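Local atomic coordinates of thioredoxin family protein (Streptococcus pneumoniae, PDB entry 2YP6), a protein that probably acts as a lipid-anchored thiol-disulfide oxidoreductase on the cell surface, helping the pneumococcus to resist extracellular oxidative stress. Residues F52-M57 against L105-P110; E119-W124 against I133-D138. All coordinates share one frame; numbering follows the deposited sequence.

Contact 1. Residues F52-M57 against L105-P110; sequences FTLQSM and LTVIAP
F52 and L54 reach across one face of the central sheet of the thioredoxin fold to meet L105 and V107. The two chain segments are not neighbours in that sheet: strand 135-137 runs between strands 53-56 and 102-108, joined to Q55 and M57 on one flank and to T106 and I108 on the other by backbone hydrogen bonds. Contact is therefore made by side chains alone, in two small apolar meetings around L136, which touches both F52 and L54.

In the first, the phenyl ring of F52 presents its far end. CZ lies 4.2 Å from CD1 of L105, and this methyl sits at the rim of the ring, close to its plane; L136 touches the same phenyl group. A chi1 of 58° sets CG of F52 between the backbone N and the carbonyl carbon and swings the ring over the sheet. The side chain of L105 comes toward it on an oblique course, and it also packs on F67.

The second meeting is methyl to methyl, with the side chains of L54 and V107 crossing at about a right angle. A chi1 of -172° brings CG1 of V107 nearer to the leucine than CG2. D138 flanks both residues. This is largely buried packing, with L54 its less covered member, and little area is shared directly. In the L54-V107 pair, it is CD1 of the leucine that meets CG1 of the valine, 4.2 Å away.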
ATOM      1  N   PHE A  52      -0.656  12.318  -1.026  1.00 17.23           N
ATOM      2  CA  PHE A  52      -1.503  11.918  -2.129  1.00 13.37           C
ATOM      3  C   PHE A  52      -2.973  11.980  -1.766  1.00 14.67           C
ATOM      4  O   PHE A  52      -3.363  11.932  -0.577  1.00 16.45           O
ATOM      5  CB  PHE A  52      -1.109  10.529  -2.666  1.00 17.76           C
ATOM      6  CG  PHE A  52      -1.162   9.438  -1.636  1.00 15.85           C
ATOM      7  CD1 PHE A  52      -2.371   8.864  -1.264  1.00 13.43           C
ATOM      8  CD2 PHE A  52       0.001   8.970  -1.052  1.00 15.63           C
ATOM      9  CE1 PHE A  52      -2.424   7.842  -0.295  1.00 15.58           C
ATOM     10  CE2 PHE A  52      -0.036   7.949  -0.088  1.00 21.39           C
ATOM     11  CZ  PHE A  52      -1.238   7.385   0.280  1.00 16.18           C
ATOM     12  N   THR A  53      -3.784  12.138  -2.813  1.00 21.16           N
ATOM     13  CA  THR A  53      -5.236  12.136  -2.731  1.00 20.62           C
ATOM     14  C   THR A  53      -5.726  11.211  -3.846  1.00 20.21           C
ATOM     15  O   THR A  53      -5.583  11.527  -5.032  1.00 21.16           O
ATOM     16  CB  THR A  53      -5.823  13.546  -2.882  1.00 23.43           C
ATOM     17  OG1 THR A  53      -5.309  14.383  -1.835  1.00 24.09           O
ATOM     18  CG2 THR A  53      -7.345  13.528  -2.783  1.00 25.28           C
ATOM     19  N   LEU A  54      -6.276  10.065  -3.452  1.00 19.15           N
ATOM     20  CA  LEU A  54      -6.714   9.046  -4.424  1.00 18.89           C
ATOM     21  C   LEU A  54      -8.102   8.473  -4.110  1.00 19.80           C
ATOM     22  O   LEU A  54      -8.485   8.396  -2.940  1.00 19.94           O
ATOM     23  CB  LEU A  54      -5.722   7.900  -4.409  1.00 16.75           C
ATOM     24  CG  LEU A  54      -4.279   8.251  -4.741  1.00 15.95           C
ATOM     25  CD1 LEU A  54      -3.375   7.042  -4.457  1.00 17.28           C
ATOM     26  CD2 LEU A  54      -4.175   8.761  -6.186  1.00 17.46           C
ATOM     27  N   GLN A  55      -8.842   8.077  -5.142  1.00 20.77           N
ATOM     28  CA  GLN A  55     -10.066   7.314  -4.969  1.00 21.73           C
ATOM     29  C   GLN A  55      -9.717   5.852  -4.654  1.00 20.21           C
ATOM     30  O   GLN A  55      -8.839   5.269  -5.283  1.00 18.94           O
ATOM     31  CB  GLN A  55     -10.927   7.360  -6.245  1.00 23.53           C
ATOM     32  CG  GLN A  55     -11.490   8.721  -6.554  1.00 28.72           C
ATOM     33  CD  GLN A  55     -12.400   9.217  -5.442  1.00 36.67           C
ATOM     34  OE1 GLN A  55     -12.147  10.256  -4.842  1.00 34.51           O
ATOM     35  NE2 GLN A  55     -13.465   8.469  -5.167  1.00 39.51           N
ATOM     36  N   SER A  56     -10.426   5.262  -3.698  1.00 20.78           N
ATOM     37  CA  SER A  56     -10.290   3.847  -3.405  1.00 20.07           C
ATOM     38  C   SER A  56     -11.184   3.057  -4.357  1.00 21.48           C
ATOM     39  O   SER A  56     -12.058   3.624  -5.010  1.00 23.14           O
ATOM     40  CB  SER A  56     -10.680   3.563  -1.953  1.00 20.75           C
ATOM     41  OG  SER A  56     -12.078   3.715  -1.765  1.00 23.30           O
ATOM     42  N   MET A  57     -10.938   1.751  -4.424  1.00 21.05           N
ATOM     43  CA  MET A  57     -11.734   0.807  -5.192  1.00 22.65           C
ATOM     44  C   MET A  57     -13.202   0.898  -4.810  1.00 31.94           C
ATOM     45  O   MET A  57     -14.096   0.657  -5.635  1.00 31.12           O
ATOM     46  CB  MET A  57     -11.194  -0.599  -4.879  1.00 22.08           C
ATOM     47  CG  MET A  57     -12.019  -1.745  -5.301  1.00 32.88           C
ATOM     48  SD  MET A  57     -10.975  -3.194  -5.138  1.00 29.34           S
ATOM     49  CE  MET A  57     -10.701  -3.288  -3.379  1.00 24.41           C
ATOM     50  N   LEU A 105      -2.567   0.518   3.588  1.00 10.63           N
ATOM     51  CA  LEU A 105      -3.052   1.091   2.332  1.00 10.25           C
ATOM     52  C   LEU A 105      -2.246   0.479   1.213  1.00 10.26           C
ATOM     53  O   LEU A 105      -1.020   0.330   1.329  1.00 11.23           O
ATOM     54  CB  LEU A 105      -2.846   2.606   2.250  1.00 11.29           C
ATOM     55  CG  LEU A 105      -3.577   3.489   3.248  1.00 15.11           C
ATOM     56  CD1 LEU A 105      -3.170   4.950   3.050  1.00 15.12           C
ATOM     57  CD2 LEU A 105      -5.067   3.318   3.123  1.00 15.98           C
ATOM     58  N   THR A 106      -2.923   0.106   0.135  1.00 10.18           N
ATOM     59  CA  THR A 106      -2.211  -0.387  -1.036  1.00  8.81           C
ATOM     60  C   THR A 106      -2.608   0.462  -2.223  1.00 10.97           C
ATOM     61  O   THR A 106      -3.692   1.026  -2.223  1.00 10.18           O
ATOM     62  CB  THR A 106      -2.441  -1.882  -1.311  1.00 11.60           C
ATOM     63  OG1 THR A 106      -3.686  -2.075  -2.003  1.00 13.60           O
ATOM     64  CG2 THR A 106      -2.413  -2.684  -0.005  1.00 13.22           C
ATOM     65  N   VAL A 107      -1.715   0.533  -3.211  1.00 10.23           N
ATOM     66  CA  VAL A 107      -1.880   1.365  -4.388  1.00  9.07           C
ATOM     67  C   VAL A 107      -1.596   0.566  -5.665  1.00  9.21           C
ATOM     68  O   VAL A 107      -0.564  -0.117  -5.769  1.00 10.88           O
ATOM     69  CB  VAL A 107      -0.926   2.582  -4.347  1.00 10.05           C
ATOM     70  CG1 VAL A 107      -1.261   3.569  -5.497  1.00 12.91           C
ATOM     71  CG2 VAL A 107      -0.959   3.284  -2.972  1.00 13.79           C
ATOM     72  N   ILE A 108      -2.523   0.645  -6.614  1.00 11.43           N
ATOM     73  CA  ILE A 108      -2.309   0.133  -7.967  1.00 11.41           C
ATOM     74  C   ILE A 108      -2.461   1.304  -8.935  1.00 13.60           C
ATOM     75  O   ILE A 108      -2.930   2.373  -8.570  1.00 12.61           O
ATOM     76  CB  ILE A 108      -3.286  -0.999  -8.350  1.00 11.76           C
ATOM     77  CG1 ILE A 108      -4.708  -0.480  -8.389  1.00 11.89           C
ATOM     78  CG2 ILE A 108      -3.188  -2.161  -7.386  1.00 12.55           C
ATOM     79  CD1 ILE A 108      -5.725  -1.390  -9.073  1.00 15.01           C
ATOM     80  N   ALA A 109      -2.060   1.083 -10.178  1.00 13.15           N
ATOM     81  CA  ALA A 109      -2.170   2.079 -11.226  1.00 12.33           C
ATOM     82  C   ALA A 109      -3.082   1.502 -12.296  1.00 15.23           C
ATOM     83  O   ALA A 109      -2.605   0.876 -13.262  1.00 13.98           O
ATOM     84  CB  ALA A 109      -0.808   2.381 -11.791  1.00 17.65           C
ATOM     85  N   PRO A 110      -4.400   1.658 -12.109  1.00 15.52           N
ATOM     86  CA  PRO A 110      -5.340   0.948 -12.975  1.00 14.55           C
ATOM     87  C   PRO A 110      -5.162   1.337 -14.450  1.00 15.85           C
ATOM     88  O   PRO A 110      -4.970   2.508 -14.765  1.00 16.14           O
ATOM     89  CB  PRO A 110      -6.715   1.350 -12.445  1.00 17.84           C
ATOM     90  CG  PRO A 110      -6.501   2.464 -11.521  1.00 25.51           C
ATOM     91  CD  PRO A 110      -5.074   2.480 -11.089  1.00 19.28           C
TER

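Contact 2. Residues E119-W124 against I133-D138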
ATOM      1  N   GLU A 119     -12.816  -1.017 -14.285  1.00 22.49           N
ATOM      2  CA  GLU A 119     -14.009  -1.874 -14.262  1.00 28.59           C
ATOM      3  C   GLU A 119     -13.650  -3.313 -13.950  1.00 31.07           C
ATOM      4  O   GLU A 119     -14.381  -3.997 -13.239  1.00 40.31           O
ATOM      5  CB  GLU A 119     -14.776  -1.821 -15.591  1.00 39.05           C
ATOM      6  CG  GLU A 119     -15.326  -0.454 -15.939  1.00 51.34           C
ATOM      7  CD  GLU A 119     -14.325   0.401 -16.698  1.00 57.63           C
ATOM      8  OE1 GLU A 119     -13.191  -0.074 -16.925  1.00 53.52           O
ATOM      9  OE2 GLU A 119     -14.670   1.544 -17.067  1.00 60.83           O
ATOM     10  N   GLN A 120     -12.528  -3.780 -14.485  1.00 24.87           N
ATOM     11  CA  GLN A 120     -12.162  -5.179 -14.356  1.00 26.23           C
ATOM     12  C   GLN A 120     -11.479  -5.497 -13.028  1.00 26.57           C
ATOM     13  O   GLN A 120     -11.615  -6.611 -12.514  1.00 25.24           O
ATOM     14  CB  GLN A 120     -11.255  -5.611 -15.508  1.00 27.36           C
ATOM     15  CG  GLN A 120     -11.931  -5.571 -16.906  1.00 41.51           C
ATOM     16  CD  GLN A 120     -13.134  -6.509 -17.063  1.00 51.94           C
ATOM     17  OE1 GLN A 120     -13.538  -7.206 -16.128  1.00 55.42           O
ATOM     18  NE2 GLN A 120     -13.711  -6.520 -18.266  1.00 56.53           N
ATOM     19  N   PHE A 121     -10.734  -4.545 -12.480  1.00 19.40           N
ATOM     20  CA  PHE A 121      -9.926  -4.838 -11.300  1.00 18.80           C
ATOM     21  C   PHE A 121     -10.722  -5.363 -10.099  1.00 20.60           C
ATOM     22  O   PHE A 121     -10.341  -6.375  -9.503  1.00 21.03           O
ATOM     23  CB  PHE A 121      -9.060  -3.654 -10.875  1.00 16.49           C
ATOM     24  CG  PHE A 121      -8.195  -3.969  -9.693  1.00 17.03           C
ATOM     25  CD1 PHE A 121      -6.980  -4.609  -9.858  1.00 18.27           C
ATOM     26  CD2 PHE A 121      -8.633  -3.690  -8.413  1.00 18.42           C
ATOM     27  CE1 PHE A 121      -6.212  -4.954  -8.772  1.00 20.62           C
ATOM     28  CE2 PHE A 121      -7.872  -4.032  -7.324  1.00 16.40           C
ATOM     29  CZ  PHE A 121      -6.655  -4.659  -7.508  1.00 16.25           C
ATOM     30  N   PRO A 122     -11.806  -4.681  -9.730  1.00 21.86           N
ATOM     31  CA  PRO A 122     -12.511  -5.136  -8.529  1.00 23.11           C
ATOM     32  C   PRO A 122     -13.095  -6.534  -8.670  1.00 23.21           C
ATOM     33  O   PRO A 122     -13.082  -7.281  -7.689  1.00 22.98           O
ATOM     34  CB  PRO A 122     -13.589  -4.067  -8.301  1.00 29.86           C
ATOM     35  CG  PRO A 122     -13.591  -3.194  -9.496  1.00 31.31           C
ATOM     36  CD  PRO A 122     -12.356  -3.430 -10.281  1.00 28.28           C
ATOM     37  N   GLN A 123     -13.546  -6.894  -9.867  1.00 21.58           N
ATOM     38  CA  GLN A 123     -14.065  -8.224 -10.125  1.00 25.19           C
ATOM     39  C   GLN A 123     -12.959  -9.258  -9.913  1.00 27.28           C
ATOM     40  O   GLN A 123     -13.142 -10.260  -9.206  1.00 23.02           O
ATOM     41  CB  GLN A 123     -14.634  -8.312 -11.558  1.00 29.70           C
ATOM     42  CG  GLN A 123     -14.838  -9.753 -12.052  1.00 46.79           C
ATOM     43  CD  GLN A 123     -15.424  -9.849 -13.472  1.00 59.75           C
ATOM     44  OE1 GLN A 123     -15.349  -8.904 -14.266  1.00 59.36           O
ATOM     45  NE2 GLN A 123     -16.004 -11.003 -13.790  1.00 62.26           N
ATOM     46  N   TRP A 124     -11.801  -9.002 -10.506  1.00 25.88           N
ATOM     47  CA  TRP A 124     -10.648  -9.878 -10.339  1.00 25.46           C
ATOM     48  C   TRP A 124     -10.242 -10.007  -8.849  1.00 19.85           C
ATOM     49  O   TRP A 124      -9.974 -11.101  -8.360  1.00 21.30           O
ATOM     50  CB  TRP A 124      -9.466  -9.332 -11.153  1.00 25.98           C
ATOM     51  CG  TRP A 124      -8.217 -10.102 -10.925  1.00 21.32           C
ATOM     52  CD1 TRP A 124      -7.854 -11.262 -11.541  1.00 27.25           C
ATOM     53  CD2 TRP A 124      -7.161  -9.793  -9.999  1.00 20.64           C
ATOM     54  NE1 TRP A 124      -6.638 -11.684 -11.065  1.00 23.61           N
ATOM     55  CE2 TRP A 124      -6.195 -10.809 -10.116  1.00 22.11           C
ATOM     56  CE3 TRP A 124      -6.937  -8.757  -9.088  1.00 18.43           C
ATOM     57  CZ2 TRP A 124      -5.034 -10.828  -9.350  1.00 23.83           C
ATOM     58  CZ3 TRP A 124      -5.780  -8.771  -8.348  1.00 18.04           C
ATOM     59  CH2 TRP A 124      -4.841  -9.797  -8.487  1.00 20.50           C
ATOM     60  N   ILE A 133      -8.668  -5.137   2.438  1.00 15.91           N
ATOM     61  CA  ILE A 133      -7.431  -4.429   2.127  1.00 16.25           C
ATOM     62  C   ILE A 133      -7.795  -3.227   1.273  1.00 17.25           C
ATOM     63  O   ILE A 133      -8.342  -3.410   0.200  1.00 16.42           O
ATOM     64  CB  ILE A 133      -6.464  -5.313   1.304  1.00 20.61           C
ATOM     65  CG1 ILE A 133      -5.988  -6.493   2.139  1.00 28.58           C
ATOM     66  CG2 ILE A 133      -5.259  -4.496   0.810  1.00 20.31           C
ATOM     67  CD1 ILE A 133      -5.332  -6.096   3.435  1.00 22.25           C
ATOM     68  N   PRO A 134      -7.515  -1.999   1.745  1.00 12.77           N
ATOM     69  CA  PRO A 134      -7.742  -0.839   0.877  1.00 11.34           C
ATOM     70  C   PRO A 134      -6.912  -0.868  -0.380  1.00 10.67           C
ATOM     71  O   PRO A 134      -5.691  -1.113  -0.353  1.00 10.48           O
ATOM     72  CB  PRO A 134      -7.316   0.345   1.751  1.00 13.15           C
ATOM     73  CG  PRO A 134      -7.457  -0.142   3.136  1.00 17.17           C
ATOM     74  CD  PRO A 134      -7.097  -1.581   3.100  1.00 15.08           C
ATOM     75  N   VAL A 135      -7.567  -0.590  -1.498  1.00 11.01           N
ATOM     76  CA  VAL A 135      -6.842  -0.450  -2.744  1.00 12.45           C
ATOM     77  C   VAL A 135      -7.134   0.920  -3.309  1.00 11.82           C
ATOM     78  O   VAL A 135      -8.289   1.255  -3.573  1.00 13.84           O
ATOM     79  CB  VAL A 135      -7.250  -1.508  -3.786  1.00 13.51           C
ATOM     80  CG1 VAL A 135      -6.471  -1.296  -5.086  1.00 14.10           C
ATOM     81  CG2 VAL A 135      -7.038  -2.919  -3.250  1.00 11.19           C
ATOM     82  N   LEU A 136      -6.079   1.703  -3.473  1.00 12.13           N
ATOM     83  CA  LEU A 136      -6.200   3.052  -3.988  1.00 10.90           C
ATOM     84  C   LEU A 136      -5.792   3.071  -5.458  1.00 11.27           C
ATOM     85  O   LEU A 136      -4.847   2.391  -5.861  1.00 13.04           O
ATOM     86  CB  LEU A 136      -5.307   3.988  -3.195  1.00 10.74           C
ATOM     87  CG  LEU A 136      -5.539   4.008  -1.676  1.00 11.83           C
ATOM     88  CD1 LEU A 136      -4.714   5.128  -1.092  1.00 12.43           C
ATOM     89  CD2 LEU A 136      -7.014   4.142  -1.308  1.00 12.30           C
ATOM     90  N   TYR A 137      -6.499   3.883  -6.234  1.00 13.73           N
ATOM     91  CA  TYR A 137      -6.331   3.927  -7.683  1.00 12.21           C
ATOM     92  C   TYR A 137      -5.479   5.111  -8.082  1.00 12.37           C
ATOM     93  O   TYR A 137      -5.953   6.240  -8.120  1.00 15.10           O
ATOM     94  CB  TYR A 137      -7.683   4.091  -8.339  1.00 13.43           C
ATOM     95  CG  TYR A 137      -8.561   2.858  -8.364  1.00 14.91           C
ATOM     96  CD1 TYR A 137      -8.084   1.620  -7.966  1.00 15.47           C
ATOM     97  CD2 TYR A 137      -9.859   2.937  -8.830  1.00 22.76           C
ATOM     98  CE1 TYR A 137      -8.904   0.480  -8.008  1.00 21.87           C
ATOM     99  CE2 TYR A 137     -10.675   1.813  -8.892  1.00 29.48           C
ATOM    100  CZ  TYR A 137     -10.192   0.589  -8.485  1.00 28.90           C
ATOM    101  OH  TYR A 137     -11.016  -0.519  -8.536  1.00 28.77           O
ATOM    102  N   ASP A 138      -4.235   4.837  -8.442  1.00 11.85           N
ATOM    103  CA  ASP A 138      -3.323   5.860  -8.935  1.00 12.22           C
ATOM    104  C   ASP A 138      -3.552   6.041 -10.444  1.00 17.16           C
ATOM    105  O   ASP A 138      -2.740   5.639 -11.264  1.00 14.97           O
ATOM    106  CB  ASP A 138      -1.887   5.443  -8.660  1.00 12.61           C
ATOM    107  CG  ASP A 138      -0.920   6.598  -8.760  1.00 18.04           C
ATOM    108  OD1 ASP A 138      -1.358   7.744  -8.545  1.00 24.56           O
ATOM    109  OD2 ASP A 138       0.268   6.351  -9.036  1.00 15.72           O
TER
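F121 and P122 face V135 and Y137 where helix segment 120-124 runs nearly antiparallel (168°) to strand 135-137, with 11.7 Å between the axes and P122 and V135 as the nearest CA pair, 9.4 Å apart. Side chains from both elements fill this gap.

F121 contributes most of the helix side. With CG anti to its backbone N (chi1 -178°), the ring extends toward the strand and meets V135 at its outer end: CE2 lies 3.8 Å from CG1 of the valine, which approaches obliquely. The same flank of the ring touches Y137. There CD2 of F121 comes 4.2 Å from CE1 of the tyrosine, at the edge of the tyrosine ring and near its plane, so the two aromatics are not stacked face to face.

Y137 stands its ring off the sheet toward the first turn of the helix. Its hydroxyl ends against the pyrrolidine of P122, with OH 3.6 Å from CD, and the two side chains cross at about a right angle. This oxygen is buried among carbon atoms and has no hydrogen-bonding partner in the model. M57 adds to the apolar layer by touching F121, P122, V135 and Y137. The arrangement is the helix-on-sheet packing of a beta-alpha-beta crossover, in which helix 120-127 links the parallel neighbours 102-108 and 135-137 of the thioredoxin fold.

Both contacts are buried, and strand 135-137 ties them together: it is a partner in contact 2 and the strand spanned by contact 1. They use its alternate faces, with L136 on the side of contact 1 and V135 and Y137 on the side of helix 120-127. Contact 1 is purely hydrocarbon and lies nearer the centre of the chain, whereas contact 2 is more peripheral, richer in rings, and includes a phenolic oxygen. T106 and I108 knit the two: T106 O accepts a probable hydrogen bond from L136 N at 2.8 Å, and I108 CD1 packs 3.5 Å from F121 CD1.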